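Local coordinates for peroxisomal membrane protein LPX1 (Saccharomyces cerevisiae, PDB 2Y6U) that has acyl esterase, lipase and phospholipase A activity as a peroxisomal member of the alpha/beta-hydrolase family, at residues R48-L53 / E81-I86; W68-P73 / N226-I231; H163-I168 / K281-R286; P190-N195 / C265-Q270. One frame throughout, in Å; residues are numbered along the deposited sequence. Where two conformers were deposited one is given.

Contact 1: residues R48-L53 / E81-I86; sequences RTATRL and EGNYAI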
# COMPACT_ATOMS: atom_id res chain seq x y z
N ARG A 48 15.23 1.88 -29.63
CA ARG A 48 15.65 1.31 -28.33
C ARG A 48 15.45 2.34 -27.21
O ARG A 48 14.97 1.99 -26.13
CB ARG A 48 17.13 0.87 -28.36
CG ARG A 48 17.46 -0.31 -29.30
CD ARG A 48 18.97 -0.57 -29.32
NE ARG A 48 19.44 -1.19 -30.57
CZ ARG A 48 20.71 -1.52 -30.81
NH1 ARG A 48 21.64 -1.30 -29.88
NH2 ARG A 48 21.07 -2.08 -31.97
N THR A 49 15.84 3.60 -27.51
CA THR A 49 15.80 4.74 -26.56
C THR A 49 14.40 5.40 -26.33
O THR A 49 14.31 6.41 -25.62
CB THR A 49 16.78 5.90 -26.98
OG1 THR A 49 16.23 6.62 -28.09
CG2 THR A 49 18.20 5.38 -27.32
N ALA A 50 13.34 4.87 -26.94
CA ALA A 50 12.03 5.51 -26.90
C ALA A 50 11.38 5.24 -25.55
O ALA A 50 11.27 4.11 -25.08
CB ALA A 50 11.17 5.04 -28.02
N THR A 51 10.92 6.30 -24.91
CA THR A 51 10.19 6.17 -23.64
C THR A 51 8.82 5.65 -23.91
O THR A 51 8.08 6.17 -24.75
CB THR A 51 10.11 7.52 -22.93
OG1 THR A 51 11.42 8.02 -22.78
CG2 THR A 51 9.51 7.43 -21.57
N ARG A 52 8.43 4.63 -23.16
CA ARG A 52 7.11 4.18 -23.17
C ARG A 52 6.28 5.06 -22.19
O ARG A 52 6.63 5.17 -21.02
CB ARG A 52 7.04 2.76 -22.62
CG ARG A 52 7.18 1.60 -23.58
CD ARG A 52 8.57 1.27 -23.80
NE ARG A 52 8.87 -0.17 -23.69
CZ ARG A 52 10.01 -0.74 -24.12
NH1 ARG A 52 10.95 -0.02 -24.75
NH2 ARG A 52 10.20 -2.05 -23.94
N LEU A 53 5.15 5.58 -22.65
CA LEU A 53 4.24 6.29 -21.75
C LEU A 53 3.08 5.39 -21.46
O LEU A 53 2.45 4.81 -22.35
CB LEU A 53 3.70 7.60 -22.33
CG LEU A 53 4.69 8.73 -22.61
CD1 LEU A 53 4.01 9.81 -23.42
CD2 LEU A 53 5.26 9.32 -21.33
N GLU A 81 11.27 13.54 -32.21
CA GLU A 81 12.48 13.83 -31.44
C GLU A 81 12.38 13.72 -29.90
O GLU A 81 13.31 13.22 -29.25
CB GLU A 81 13.05 15.20 -31.86
CG GLU A 81 13.56 15.24 -33.34
CD GLU A 81 13.44 16.63 -33.97
OE1 GLU A 81 12.78 17.50 -33.34
OE2 GLU A 81 14.00 16.87 -35.08
N GLY A 82 11.26 14.14 -29.29
CA GLY A 82 11.00 13.82 -27.87
C GLY A 82 10.96 12.31 -27.58
O GLY A 82 10.90 11.90 -26.42
N ASN A 83 10.95 11.51 -28.67
CA ASN A 83 11.14 10.06 -28.64
C ASN A 83 10.37 9.31 -27.52
O ASN A 83 10.95 8.62 -26.67
CB ASN A 83 12.61 9.71 -28.62
CG ASN A 83 12.89 8.51 -29.45
OD1 ASN A 83 11.96 7.77 -29.79
ND2 ASN A 83 14.15 8.33 -29.84
N TYR A 84 9.07 9.48 -27.58
CA TYR A 84 8.15 8.80 -26.67
C TYR A 84 6.94 8.33 -27.51
O TYR A 84 6.73 8.82 -28.64
CB TYR A 84 7.73 9.75 -25.54
CG TYR A 84 6.95 11.03 -25.94
CD1 TYR A 84 5.58 10.99 -26.18
CD2 TYR A 84 7.58 12.27 -26.01
CE1 TYR A 84 4.86 12.13 -26.51
CE2 TYR A 84 6.86 13.43 -26.34
CZ TYR A 84 5.49 13.35 -26.57
OH TYR A 84 4.76 14.49 -26.91
N ALA A 85 6.20 7.41 -26.94
CA ALA A 85 4.93 6.96 -27.45
C ALA A 85 4.16 6.26 -26.35
O ALA A 85 4.73 5.60 -25.49
CB ALA A 85 5.13 5.95 -28.69
N ILE A 86 2.85 6.39 -26.41
CA ILE A 86 1.96 5.67 -25.53
C ILE A 86 2.07 4.19 -25.75
O ILE A 86 1.97 3.68 -26.90
CB ILE A 86 0.47 6.08 -25.67
CG1 ILE A 86 0.27 7.52 -25.22
CG2 ILE A 86 -0.44 5.19 -24.77
CD1 ILE A 86 -1.13 8.01 -25.60
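N83 lays its side-chain amide beside T49 and A50. The N83 and T49 side chains cross at about a right angle, and N83 OD1 comes 3.3 Å from A50 CB. N83 ND2 is hydrogen-bonded to S47. The N83 backbone takes left-handed torsions (phi 44°, psi 59°), and with Y84 it faces D79 in a G1 beta bulge. N83 O accepts T51 N at 2.9 Å, just where the strands begin to pair. Y84 comes next. Its CB is 3.7 Å from T51 O. Its ring is met obliquely by L53, with L53 CD1 3.4 Å from Y84 CD1; L53 was deposited in two conformers, so this closeness is doubtful. The Y84 hydroxyl is bonded to H342 of helix 330-347. The two segments start neighbouring parallel strands, 51-58 and 84-92, of the central alpha/beta-hydrolase sheet. A85 bonds through both its N and its O. A85 N reaches T51 O at 3.1 Å. A85 O accepts L53 N at 2.9 Å. The A85 methyl shares its sheet face with R52, while T51, L53, Y84 and I86 lie on the other. I86 CA makes a CA-H...O contact of 3.3 Å to L53 O.

Contact 2: residues W68-P73 / N226-I231; sequences WEYYLP and NAHSQI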
# COMPACT_ATOMS: atom_id res chain seq x y z
N TRP A 68 -13.75 7.80 -20.51
CA TRP A 68 -12.47 8.07 -21.11
C TRP A 68 -12.29 7.50 -22.50
O TRP A 68 -11.29 7.82 -23.20
CB TRP A 68 -11.36 7.55 -20.21
CG TRP A 68 -11.45 7.94 -18.79
CD1 TRP A 68 -11.75 7.13 -17.75
CD2 TRP A 68 -11.21 9.25 -18.22
NE1 TRP A 68 -11.68 7.81 -16.57
CE2 TRP A 68 -11.34 9.11 -16.81
CE3 TRP A 68 -10.91 10.48 -18.74
CZ2 TRP A 68 -11.20 10.15 -15.97
CZ3 TRP A 68 -10.71 11.55 -17.84
CH2 TRP A 68 -10.86 11.36 -16.50
N GLU A 69 -13.25 6.72 -23.00
CA GLU A 69 -13.06 6.21 -24.34
C GLU A 69 -12.89 7.24 -25.44
O GLU A 69 -12.06 7.05 -26.34
CB GLU A 69 -14.12 5.13 -24.72
CG GLU A 69 -14.01 3.96 -23.77
CD GLU A 69 -15.10 2.83 -24.10
OE1 GLU A 69 -15.92 2.98 -25.02
OE2 GLU A 69 -15.16 1.87 -23.35
N TYR A 70 -13.66 8.32 -25.39
CA TYR A 70 -13.53 9.40 -26.31
C TYR A 70 -12.06 9.94 -26.34
O TYR A 70 -11.63 10.50 -27.33
CB TYR A 70 -14.53 10.51 -25.87
CG TYR A 70 -14.45 11.73 -26.70
CD1 TYR A 70 -13.59 12.77 -26.37
CD2 TYR A 70 -15.25 11.86 -27.83
CE1 TYR A 70 -13.52 13.91 -27.14
CE2 TYR A 70 -15.24 13.05 -28.64
CZ TYR A 70 -14.36 14.08 -28.29
OH TYR A 70 -14.31 15.14 -29.12
N TYR A 71 -11.37 9.85 -25.22
CA TYR A 71 -10.01 10.38 -25.14
C TYR A 71 -8.98 9.58 -25.93
O TYR A 71 -7.96 10.14 -26.42
CB TYR A 71 -9.53 10.39 -23.69
CG TYR A 71 -10.16 11.48 -22.81
CD1 TYR A 71 -11.56 11.62 -22.68
CD2 TYR A 71 -9.35 12.34 -22.04
CE1 TYR A 71 -12.15 12.64 -21.85
CE2 TYR A 71 -9.92 13.28 -21.20
CZ TYR A 71 -11.30 13.45 -21.12
OH TYR A 71 -11.84 14.43 -20.28
N LEU A 72 -9.23 8.28 -26.03
CA LEU A 72 -8.18 7.38 -26.58
C LEU A 72 -7.60 7.76 -27.93
O LEU A 72 -6.41 7.78 -28.05
CB LEU A 72 -8.69 5.91 -26.62
CG LEU A 72 -9.03 5.36 -25.27
CD1 LEU A 72 -9.80 3.97 -25.43
CD2 LEU A 72 -7.75 5.26 -24.35
N PRO A 73 -8.42 8.07 -28.95
CA PRO A 73 -7.77 8.42 -30.20
C PRO A 73 -7.18 9.84 -30.20
O PRO A 73 -6.48 10.18 -31.12
CB PRO A 73 -8.88 8.26 -31.25
CG PRO A 73 -10.13 8.09 -30.48
CD PRO A 73 -9.88 8.00 -29.07
N ASN A 226 -25.44 17.31 -20.16
CA ASN A 226 -24.64 18.27 -20.90
C ASN A 226 -23.32 17.68 -21.36
O ASN A 226 -22.48 18.41 -21.83
CB ASN A 226 -24.41 19.56 -20.09
CG ASN A 226 -25.70 20.37 -19.92
OD1 ASN A 226 -26.07 20.67 -18.81
ND2 ASN A 226 -26.39 20.68 -21.01
N ALA A 227 -23.14 16.37 -21.22
CA ALA A 227 -21.88 15.77 -21.65
C ALA A 227 -21.79 15.85 -23.18
O ALA A 227 -22.80 15.94 -23.88
CB ALA A 227 -21.79 14.31 -21.20
N HIS A 228 -20.57 15.95 -23.67
CA HIS A 228 -20.31 15.83 -25.13
C HIS A 228 -21.19 14.72 -25.72
O HIS A 228 -21.21 13.61 -25.18
CB HIS A 228 -18.83 15.48 -25.33
CG HIS A 228 -18.37 15.57 -26.74
ND1 HIS A 228 -18.75 14.66 -27.71
CD2 HIS A 228 -17.53 16.44 -27.35
CE1 HIS A 228 -18.20 15.00 -28.86
NE2 HIS A 228 -17.43 16.06 -28.67
N SER A 229 -21.88 15.00 -26.82
CA SER A 229 -22.85 14.02 -27.34
C SER A 229 -22.26 12.58 -27.52
O SER A 229 -22.99 11.61 -27.31
CB SER A 229 -23.50 14.54 -28.63
OG SER A 229 -22.46 14.82 -29.52
N GLN A 230 -20.98 12.45 -27.91
CA GLN A 230 -20.41 11.12 -28.10
C GLN A 230 -20.21 10.45 -26.75
O GLN A 230 -20.40 9.25 -26.65
CB GLN A 230 -19.08 11.12 -28.89
CG GLN A 230 -19.19 11.76 -30.25
CD GLN A 230 -17.90 11.74 -31.13
OE1 GLN A 230 -17.73 12.60 -32.00
NE2 GLN A 230 -17.02 10.76 -30.91
N ILE A 231 -19.80 11.20 -25.73
CA ILE A 231 -19.59 10.61 -24.41
C ILE A 231 -20.91 10.21 -23.75
O ILE A 231 -21.05 9.13 -23.21
CB ILE A 231 -18.73 11.54 -23.50
CG1 ILE A 231 -17.35 11.77 -24.15
CG2 ILE A 231 -18.52 11.01 -22.09
CD1 ILE A 231 -16.39 12.72 -23.34
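Y70 and H228 both hold CG anti to the backbone N (chi1 177° and -170°), and their side chains cross at about a right angle. The rings meet obliquely, with planes 48° apart and centroids 4.5 Å apart. Y70 CE2 lies over one face of the imidazole, offset toward its rim, and is 3.6 Å from H228 CE1. The H228 ring is held from its edge as well. Its ND1 accepts Q230 N at 3.1 Å, with the donor almost in the ring plane. This is an N-cap: H228 stands right before helix 229-239 and satisfies an amide of the first turn, and the same bond fixes how the imidazole is turned toward Y70. Q230 brings its amide to the edge of the Y70 ring, where Q230 NE2 is 3.7 Å from Y70 CE2. The amide and ring planes are steeply inclined to each other. I231 adds the apolar part. Its CG1 packs 3.5 Å from Y70 CB, and its CD1 is 4.5 Å from Y71 CE1, at the edge of that ring. The Y70 hydroxyl is hydrogen-bonded to D331, and the Y71 hydroxyl to N326 O. N326 and V327 lie on helix 325-328; P330 and D331 begin helix 330-347. V327 packs on I231, P330 on Y70 and H228, and V333 and I334 on Y71. W68 packs on L91 and L72 on V89 of strand 84-92.

Contact 3: residues H163-I168 / K281-R286; sequences HLLILI and KFVRKR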
# COMPACT_ATOMS: atom_id res chain seq x y z
N HIS A 163 4.86 9.09 -12.31
CA HIS A 163 5.77 10.20 -12.41
C HIS A 163 5.04 11.55 -12.53
O HIS A 163 5.63 12.56 -12.30
CB HIS A 163 6.62 9.99 -13.66
CG HIS A 163 7.39 8.71 -13.62
ND1 HIS A 163 6.91 7.55 -14.20
CD2 HIS A 163 8.57 8.38 -13.01
CE1 HIS A 163 7.78 6.56 -13.97
NE2 HIS A 163 8.79 7.03 -13.24
N LEU A 164 3.83 11.52 -13.03
CA LEU A 164 3.02 12.73 -13.31
C LEU A 164 1.57 12.43 -12.90
O LEU A 164 1.02 11.34 -13.24
CB LEU A 164 3.10 13.03 -14.80
CG LEU A 164 2.21 14.18 -15.28
CD1 LEU A 164 2.73 15.52 -14.63
CD2 LEU A 164 2.29 14.27 -16.82
N LEU A 165 0.96 13.34 -12.14
CA LEU A 165 -0.45 13.24 -11.70
C LEU A 165 -1.21 14.34 -12.37
O LEU A 165 -0.72 15.51 -12.42
CB LEU A 165 -0.54 13.44 -10.19
CG LEU A 165 -0.24 12.22 -9.32
CD1 LEU A 165 1.17 11.60 -9.44
CD2 LEU A 165 -0.64 12.64 -7.89
N ILE A 166 -2.36 14.02 -12.94
CA ILE A 166 -3.23 15.00 -13.54
C ILE A 166 -4.60 14.81 -12.87
O ILE A 166 -5.25 13.76 -12.96
CB ILE A 166 -3.37 14.82 -15.06
CG1 ILE A 166 -1.97 14.85 -15.73
CG2 ILE A 166 -4.35 15.93 -15.59
CD1 ILE A 166 -1.99 14.73 -17.25
N LEU A 167 -4.99 15.80 -12.10
CA LEU A 167 -6.19 15.75 -11.31
C LEU A 167 -7.21 16.68 -11.92
O LEU A 167 -6.97 17.90 -12.01
CB LEU A 167 -5.84 16.20 -9.87
CG LEU A 167 -4.60 15.63 -9.21
CD1 LEU A 167 -4.42 16.24 -7.80
CD2 LEU A 167 -4.64 14.10 -9.12
N ILE A 168 -8.36 16.16 -12.32
CA ILE A 168 -9.37 16.98 -12.95
C ILE A 168 -10.47 17.10 -11.89
O ILE A 168 -11.13 16.12 -11.53
CB ILE A 168 -9.92 16.36 -14.21
CG1 ILE A 168 -8.79 16.05 -15.24
CG2 ILE A 168 -11.04 17.31 -14.82
CD1 ILE A 168 -9.23 14.96 -16.29
N LYS A 281 1.26 16.41 1.54
CA LYS A 281 2.59 16.95 1.70
C LYS A 281 3.73 15.98 1.23
O LYS A 281 4.84 16.47 0.95
CB LYS A 281 2.87 17.46 3.09
CG LYS A 281 2.92 16.38 4.20
CD LYS A 281 3.09 16.86 5.61
CE LYS A 281 3.18 15.67 6.55
NZ LYS A 281 3.16 16.07 7.96
N PHE A 282 3.44 14.66 1.16
CA PHE A 282 4.43 13.68 0.73
C PHE A 282 4.43 13.46 -0.77
O PHE A 282 5.28 12.74 -1.29
CB PHE A 282 4.25 12.37 1.49
CG PHE A 282 4.65 12.49 2.93
CD1 PHE A 282 5.96 12.78 3.27
CD2 PHE A 282 3.72 12.38 3.95
CE1 PHE A 282 6.34 12.79 4.59
CE2 PHE A 282 4.07 12.48 5.24
CZ PHE A 282 5.38 12.71 5.60
N VAL A 283 3.44 14.06 -1.47
CA VAL A 283 3.29 13.86 -2.91
C VAL A 283 4.22 14.88 -3.60
O VAL A 283 3.92 16.07 -3.66
CB VAL A 283 1.83 14.04 -3.38
CG1 VAL A 283 1.72 14.02 -4.94
CG2 VAL A 283 0.95 12.91 -2.69
N ARG A 284 5.35 14.39 -4.05
CA ARG A 284 6.46 15.25 -4.54
C ARG A 284 6.43 15.38 -6.06
O ARG A 284 7.13 16.23 -6.63
CB ARG A 284 7.80 14.66 -4.16
CG ARG A 284 8.02 14.57 -2.73
CD ARG A 284 9.44 14.13 -2.65
NE ARG A 284 9.76 13.48 -1.41
CZ ARG A 284 11.00 13.16 -1.06
NH1 ARG A 284 12.01 13.40 -1.90
NH2 ARG A 284 11.22 12.59 0.11
N LYS A 285 5.57 14.61 -6.70
CA LYS A 285 5.50 14.57 -8.14
C LYS A 285 4.88 15.80 -8.73
O LYS A 285 4.00 16.40 -8.16
CB LYS A 285 4.61 13.37 -8.58
CG LYS A 285 5.01 12.06 -8.01
CD LYS A 285 6.45 11.60 -8.40
CE LYS A 285 6.88 10.34 -7.64
NZ LYS A 285 5.94 9.22 -7.83
N ARG A 286 5.28 16.13 -9.95
CA ARG A 286 4.57 17.12 -10.70
C ARG A 286 3.09 16.74 -10.77
O ARG A 286 2.76 15.64 -11.19
CB ARG A 286 5.14 17.11 -12.11
CG ARG A 286 4.38 18.03 -13.04
CD ARG A 286 4.90 19.34 -12.89
NE ARG A 286 4.56 20.36 -13.92
CZ ARG A 286 4.46 21.68 -13.64
NH1 ARG A 286 4.62 22.17 -12.38
NH2 ARG A 286 4.19 22.53 -14.64
O HOH W 1 7.26 14.40 -11.15
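A water joins H163 and R286. It donates to H163 O at 2.7 Å and accepts from R286 N at 2.9 Å, bridging two backbone groups whose own atoms are 4.3 Å apart. Two residues on from H163, the chains bond directly: L165 N donates to R286 O at 3.1 Å. Side chains pack around this point. L164 and R286 lie side by side and point the same way, with L164 CD1 3.4 Å from R286 CG. Both place CG anti to the backbone N (chi1 175° in each). The R286 guanidinium runs on to N312. L165 crosses V283 obliquely, its CD2 4.0 Å from V283 CG1. Its other methyl, CD1, lies 4.0 Å from K285 CB. In the conformer given, K285 NZ makes a salt bridge with D155 and bonds to the carbonyls of P159 and F162. Earlier in 281-286, the F282 ring meets F275 of the second subunit edge-to-face. The water and the single direct bond mark the place where the loop 281-285 leads into strand 286-292, which lies parallel to strand 164-168 in the central sheet of the alpha/beta-hydrolase fold.

Contact 4: residues P190-N195 / C265-Q270; sequences PQIPEN and CYMNMQ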
# COMPACT_ATOMS: atom_id res chain seq x y z
N PRO A 190 -19.33 8.83 9.30
CA PRO A 190 -19.94 9.18 8.03
C PRO A 190 -21.16 10.11 8.15
O PRO A 190 -22.01 9.95 9.04
CB PRO A 190 -20.28 7.82 7.40
CG PRO A 190 -20.25 6.84 8.49
CD PRO A 190 -19.46 7.41 9.63
N GLN A 191 -21.26 11.07 7.25
CA GLN A 191 -22.35 12.08 7.28
C GLN A 191 -22.61 12.65 5.90
O GLN A 191 -21.71 12.68 5.02
CB GLN A 191 -22.02 13.22 8.28
CG GLN A 191 -22.12 12.73 9.76
CD GLN A 191 -22.45 13.81 10.75
OE1 GLN A 191 -22.06 14.97 10.56
NE2 GLN A 191 -23.18 13.44 11.82
N ILE A 192 -23.84 13.04 5.67
CA ILE A 192 -24.19 13.71 4.47
C ILE A 192 -25.37 14.65 4.82
O ILE A 192 -26.23 14.24 5.56
CB ILE A 192 -24.62 12.75 3.33
CG1 ILE A 192 -24.74 13.54 2.03
CG2 ILE A 192 -25.96 12.05 3.66
CD1 ILE A 192 -24.86 12.71 0.70
N PRO A 193 -25.40 15.89 4.27
CA PRO A 193 -26.57 16.73 4.55
C PRO A 193 -27.77 16.22 3.76
O PRO A 193 -27.61 15.78 2.63
CB PRO A 193 -26.15 18.17 4.12
CG PRO A 193 -24.87 18.14 3.66
CD PRO A 193 -24.28 16.68 3.70
N GLU A 194 -28.93 16.25 4.37
CA GLU A 194 -30.17 15.76 3.79
C GLU A 194 -30.48 16.38 2.45
O GLU A 194 -30.83 15.66 1.50
CB GLU A 194 -31.32 16.00 4.76
CG GLU A 194 -32.68 15.48 4.30
CD GLU A 194 -33.76 15.59 5.35
OE1 GLU A 194 -33.55 16.19 6.45
OE2 GLU A 194 -34.85 15.05 5.07
N ASN A 195 -30.38 17.71 2.34
CA ASN A 195 -30.64 18.40 1.05
C ASN A 195 -29.72 17.84 -0.07
O ASN A 195 -30.17 17.62 -1.19
CB ASN A 195 -30.45 19.92 1.16
CG ASN A 195 -31.54 20.62 1.96
OD1 ASN A 195 -32.62 20.07 2.20
ND2 ASN A 195 -31.27 21.86 2.34
N CYS A 265 -21.07 6.92 -2.42
CA CYS A 265 -19.86 7.63 -2.76
C CYS A 265 -19.78 8.97 -2.07
O CYS A 265 -18.72 9.52 -2.05
CB CYS A 265 -19.77 7.88 -4.25
SG CYS A 265 -19.50 6.33 -5.15
N TYR A 266 -20.91 9.50 -1.58
CA TYR A 266 -21.02 10.82 -1.02
C TYR A 266 -21.15 10.81 0.51
O TYR A 266 -21.26 11.85 1.10
CB TYR A 266 -22.19 11.61 -1.67
CG TYR A 266 -22.03 11.74 -3.16
CD1 TYR A 266 -21.30 12.84 -3.73
CD2 TYR A 266 -22.52 10.78 -4.02
CE1 TYR A 266 -21.10 12.93 -5.11
CE2 TYR A 266 -22.30 10.85 -5.41
CZ TYR A 266 -21.59 11.92 -5.95
OH TYR A 266 -21.42 12.01 -7.29
N MET A 267 -21.25 9.65 1.16
CA MET A 267 -21.77 9.56 2.51
C MET A 267 -20.69 9.17 3.51
O MET A 267 -20.95 9.09 4.67
CB MET A 267 -22.87 8.50 2.53
CG MET A 267 -24.12 8.96 1.69
SD MET A 267 -25.33 7.60 1.38
CE MET A 267 -25.94 7.36 3.03
N ASN A 268 -19.48 8.94 3.04
CA ASN A 268 -18.47 8.24 3.89
C ASN A 268 -17.12 8.95 3.98
O ASN A 268 -16.16 8.36 4.49
CB ASN A 268 -18.21 6.91 3.15
CG ASN A 268 -17.83 5.83 4.06
OD1 ASN A 268 -18.15 5.83 5.29
ND2 ASN A 268 -17.04 4.89 3.52
N MET A 269 -17.07 10.19 3.48
CA MET A 269 -15.80 10.91 3.22
C MET A 269 -15.04 11.10 4.47
O MET A 269 -13.81 11.00 4.44
CB MET A 269 -16.02 12.30 2.71
CG MET A 269 -16.46 12.40 1.36
SD MET A 269 -15.19 12.09 0.10
CE MET A 269 -13.74 13.06 0.17
N GLN A 270 -15.72 11.29 5.61
CA GLN A 270 -15.01 11.56 6.80
C GLN A 270 -14.18 10.40 7.32
O GLN A 270 -13.28 10.57 8.17
CB GLN A 270 -15.95 12.03 7.91
CG GLN A 270 -16.77 13.22 7.42
CD GLN A 270 -18.06 12.88 6.60
OE1 GLN A 270 -18.35 11.69 6.15
NE2 GLN A 270 -18.86 13.96 6.40
O HOH W 2 -19.52 12.13 3.25
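I192 reaches into the turn formed by Y266 and M267. Its CB lies 4.1 Å from Y266 O. CG2 then branches toward M267, 4.1 Å from M267 CG. CG1 stands anti to the backbone N (chi1 -170°) and passes 4.0 Å from Y266 O. The chain stays extended at chi2 (168°). CD1 therefore meets both side chains, 3.7 Å from Y266 CB and 3.9 Å from M267 CG. The I192 side chain crosses both obliquely.

One residue before I192, Q270 turns its amide to the backbone of Q191. Q270 OE1 accepts Q191 N at 3.2 Å. The donor sits above the carbonyl plane. Q270 NE2 makes a weak bond of 3.4 Å to Q191 O. One amide thus meets both polar backbone atoms of a single residue, and its bend at chi2 (85°) turns CD toward them. A water lies nearby, close to Q191 O and Y266 O, and accepts from M269 N. P190 packs against the same turn. Its CB is 3.1 Å from M267 O, and its ring runs alongside the N268 side chain, pointing the same way. The N268 amide nitrogen is bonded to N111.

The contact joins the loop between helices 259-264 and 273-279 to the lead-in of helix 194-202. That helix covers I192 and Y266 with L200, and M267 with Y197. I192 and P193 pair in parallel with a strand of the second subunit, and F374 of that subunit packs on P190 and M267.

In the fold
Contacts 1 and 3 reach the same central sheet. Contact 1 is a ladder between two parallel strands; in contact 3 a loop running into a strand gives one direct bond and a water bridge. Contact 2 is the most buried and works through aromatic rings and a helix cap. The others are partly buried: contact 3 lies nearest the chain's centre, contacts 1 and 4 toward the periphery on opposite sides of it. Contact 2 touches contact 3, where W68 CH2 packs 4.0 Å from I168 CD1. Contact 4 is nested in the loop closed by contact 3 and joins a loop to short strand 192-193 and the lead-in of helix 194-202. Contacts 3 and 4 reach the second subunit; contacts 1 and 2 do not.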